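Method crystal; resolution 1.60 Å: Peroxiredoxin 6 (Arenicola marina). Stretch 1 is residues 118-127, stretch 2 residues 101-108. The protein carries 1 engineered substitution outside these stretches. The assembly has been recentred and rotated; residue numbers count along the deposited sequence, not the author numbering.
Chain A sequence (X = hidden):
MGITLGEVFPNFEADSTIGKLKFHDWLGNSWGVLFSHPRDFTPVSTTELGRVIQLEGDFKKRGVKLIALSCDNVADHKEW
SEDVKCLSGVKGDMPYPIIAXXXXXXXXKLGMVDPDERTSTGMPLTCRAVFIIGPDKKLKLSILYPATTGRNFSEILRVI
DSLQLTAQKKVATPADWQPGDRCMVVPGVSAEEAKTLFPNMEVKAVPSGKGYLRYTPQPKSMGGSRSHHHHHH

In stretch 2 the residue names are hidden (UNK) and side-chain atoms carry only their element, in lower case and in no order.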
# COMPACT_ATOMS: atom_id res chain seq x y z
N ARG A 118 -8.96 18.80 5.83
CA ARG A 118 -8.89 20.03 5.09
C ARG A 118 -8.42 21.11 6.06
O ARG A 118 -8.54 20.96 7.30
CB ARG A 118 -10.28 20.40 4.50
CG ARG A 118 -10.70 19.48 3.35
CD ARG A 118 -12.18 19.70 2.93
NE ARG A 118 -13.08 19.12 3.96
CZ ARG A 118 -13.38 17.81 4.07
NH1 ARG A 118 -12.91 16.89 3.22
NH2 ARG A 118 -14.15 17.39 5.05
N THR A 119 -7.90 22.21 5.54
CA THR A 119 -7.57 23.35 6.39
C THR A 119 -8.86 23.94 6.94
O THR A 119 -9.95 23.72 6.39
CB THR A 119 -6.80 24.46 5.64
OG1 THR A 119 -7.67 25.07 4.68
CG2 THR A 119 -5.55 23.88 4.97
N SER A 120 -8.71 24.74 8.00
CA SER A 120 -9.82 25.47 8.61
C SER A 120 -10.50 26.39 7.60
O SER A 120 -11.66 26.77 7.75
CB SER A 120 -9.31 26.29 9.79
OG SER A 120 -8.52 27.37 9.34
N THR A 121 -9.74 26.78 6.59
CA THR A 121 -10.22 27.65 5.52
C THR A 121 -10.80 26.89 4.29
O THR A 121 -11.20 27.50 3.29
CB THR A 121 -9.04 28.56 5.10
OG1 THR A 121 -7.99 27.76 4.56
CG2 THR A 121 -8.48 29.34 6.33
N GLY A 122 -10.84 25.57 4.38
CA GLY A 122 -11.48 24.72 3.37
C GLY A 122 -10.56 24.24 2.26
O GLY A 122 -11.03 23.74 1.25
N MET A 123 -9.25 24.40 2.40
CA MET A 123 -8.37 23.99 1.30
C MET A 123 -8.10 22.46 1.45
O MET A 123 -7.88 21.96 2.57
CB MET A 123 -7.04 24.77 1.34
CG MET A 123 -7.13 26.27 1.00
SD MET A 123 -7.42 26.42 -0.74
CE MET A 123 -5.77 26.13 -1.40
N PRO A 124 -8.10 21.73 0.33
CA PRO A 124 -7.68 20.33 0.37
C PRO A 124 -6.26 20.10 0.92
O PRO A 124 -5.42 21.00 0.83
CB PRO A 124 -7.73 19.87 -1.09
CG PRO A 124 -8.62 20.80 -1.77
CD PRO A 124 -8.52 22.11 -1.03
N LEU A 125 -5.99 18.90 1.36
CA LEU A 125 -4.68 18.53 1.85
C LEU A 125 -4.41 17.12 1.33
O LEU A 125 -5.34 16.39 0.94
CB LEU A 125 -4.63 18.51 3.36
CG LEU A 125 -4.74 19.84 4.09
CD1 LEU A 125 -5.03 19.55 5.59
CD2 LEU A 125 -3.42 20.69 3.82
N THR A 126 -3.15 16.75 1.26
CA THR A 126 -2.83 15.39 0.80
C THR A 126 -3.09 14.36 1.90
O THR A 126 -3.10 14.68 3.06
CB THR A 126 -1.38 15.23 0.34
OG1 THR A 126 -0.47 15.52 1.41
CG2 THR A 126 -1.02 16.16 -0.79
N CYS A 127 -3.27 13.11 1.47
CA CYS A 127 -3.25 11.97 2.39
C CYS A 127 -1.80 11.53 2.68
O CYS A 127 -0.88 12.35 2.60
CB CYS A 127 -4.13 10.87 1.79
SG CYS A 127 -3.46 10.09 0.30
N UNK A 101 3.58 21.99 -1.91
CA UNK A 101 2.53 21.93 -2.96
C UNK A 101 1.36 22.87 -2.63
O UNK A 101 0.16 22.48 -2.52
o UNK A 101 1.24 20.91 -5.34
o UNK A 101 0.09 19.51 -4.02
c UNK A 101 1.05 20.29 -4.22
c UNK A 101 2.05 20.48 -3.09
N UNK A 102 1.67 24.15 -2.50
CA UNK A 102 0.67 25.09 -1.98
C UNK A 102 -0.51 25.31 -2.90
O UNK A 102 -1.59 25.69 -2.45
o UNK A 102 2.51 28.63 0.00
c UNK A 102 3.18 27.66 -0.48
c UNK A 102 2.50 26.32 -0.63
c UNK A 102 1.34 26.42 -1.64
o UNK A 102 4.35 27.77 -0.90
N UNK A 103 -0.31 25.13 -4.21
CA UNK A 103 -1.41 25.28 -5.17
C UNK A 103 -2.27 23.99 -5.29
O UNK A 103 -3.30 24.02 -5.98
c UNK A 103 -0.93 25.60 -6.57
c UNK A 103 -0.17 26.95 -6.58
o UNK A 103 -0.17 24.52 -7.10
N UNK A 104 -1.89 22.94 -4.60
CA UNK A 104 -2.54 21.62 -4.72
C UNK A 104 -2.47 20.95 -6.10
O UNK A 104 -3.07 19.88 -6.30
c UNK A 104 -3.52 23.71 0.31
n UNK A 104 -3.94 22.86 -0.59
n UNK A 104 -2.79 24.77 -0.02
c UNK A 104 -3.65 22.92 -2.05
c UNK A 104 -4.00 21.64 -4.22
n UNK A 104 -3.83 23.49 1.60
c UNK A 104 -4.13 21.68 -2.72
N UNK A 105 -1.64 21.50 -7.00
CA UNK A 105 -1.48 20.89 -8.32
C UNK A 105 -1.11 19.41 -8.24
O UNK A 105 -1.66 18.60 -8.95
o UNK A 105 1.34 22.87 -11.06
c UNK A 105 -0.41 21.64 -9.11
o UNK A 105 0.34 21.74 -12.68
c UNK A 105 -0.02 20.97 -10.45
c UNK A 105 0.60 21.93 -11.46
N UNK A 106 -0.14 19.06 -7.41
CA UNK A 106 0.33 17.69 -7.32
C UNK A 106 -0.65 16.83 -6.54
O UNK A 106 -0.87 15.67 -6.87
c UNK A 106 2.86 18.05 -7.65
c UNK A 106 2.87 17.14 -8.89
c UNK A 106 4.22 17.92 -6.86
c UNK A 106 1.73 17.61 -6.71
N UNK A 107 -1.26 17.42 -5.51
CA UNK A 107 -2.24 16.65 -4.70
C UNK A 107 -3.32 16.14 -5.65
O UNK A 107 -3.73 14.98 -5.56
c UNK A 107 -2.88 17.57 -3.62
N UNK A 108 -3.80 16.98 -6.53
CA UNK A 108 -4.82 16.60 -7.48
C UNK A 108 -4.26 15.68 -8.58
O UNK A 108 -4.82 14.63 -8.85
c UNK A 108 -6.39 17.46 -9.28
c UNK A 108 -5.48 17.84 -8.09
c UNK A 108 -6.23 18.60 -6.96

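Position 101 has two side-chain carbons, the second carrying two oxygens: a short carboxylate. Its CA-to-CB bond points toward stretch 1, yet nothing there comes within contact distance. The oxygens turn instead to the backbone ahead, one accepting from N of position 106 and the other from N of position 107. This is Asp101, and its carboxylate gathers the free amides at the start of the helix.

Position 102 has three carbons in a row, the third bearing two oxygens, one methylene longer than before. The chain leads off with its CA-to-CB bond away from stretch 1, and only the backbone approaches, O lying 4.3 Å from Met123 CE. It is Glu102, exposed, and its carbonyl matters more here than its carboxylate.

At position 103 the first carbon carries one oxygen and one carbon, a branched hydroxyl side chain. It too starts away from stretch 1 and touches nothing there. Its oxygen accepts a weak bond from N of position 105. The residue is Thr103.

Position 104 shows three carbons, a nitrogen, then a carbon holding two more nitrogens; that planar end is a guanidinium. The first nitrogen along the chain lies 2.8 Å from Pro124 O, and one of the two terminal nitrogens lies 3.1 Å from the same Pro124 O. This is Arg104. It sits at the N-cap position with a positive phi of 61°, closing a type I turn from Asp101 in which its N bonds to Asp101 O at 3.0 Å. The CA-to-CB bond points toward stretch 1, and there NE and NH2 both give hydrogen bonds to Pro124 O. NH1 turns back to its own stretch and bonds to Glu102 O at 2.9 Å.

Position 105 again has three carbons ending in two oxygens, but it is out of reach of stretch 1: Glu105, the first residue of the helix. Position 106 has four carbons forked at the second, with none near stretch 1; it is Leu106, buried, and its N bonds to Asp101 OD1 at 3.1 Å.

Position 107 has a single carbon, directed toward stretch 1 and 3.7 Å from Thr126 CG2. It is Ala107, and its CA lies 5.7 Å from Thr126 CA. Position 108 has one carbon carrying two more, a beta-branched hydrocarbon that does not reach stretch 1: Val108, its N bonded to Arg104 O at 3.0 Å.

The contact rests on one long side chain and one short one. Arg104 ties a carbonyl of each stretch, while stretch 1 packs carbon around it: Met123 CB lies over one face of the guanidinium, 3.5 Å from NH2, and Thr119 CG2 sits at the edge, 3.8 Å from NH2. Leu125 CD2 adds an oblique contact at 3.6 Å from NH2. Here a guanidinium holds the backbone without a carboxylate from stretch 1: carbonyls meet its nitrogens and aliphatic groups pack round it, while, three residues on, Ala107 CB packs against Thr126 CG2.

Stretch 2 101-108: DETRELAV
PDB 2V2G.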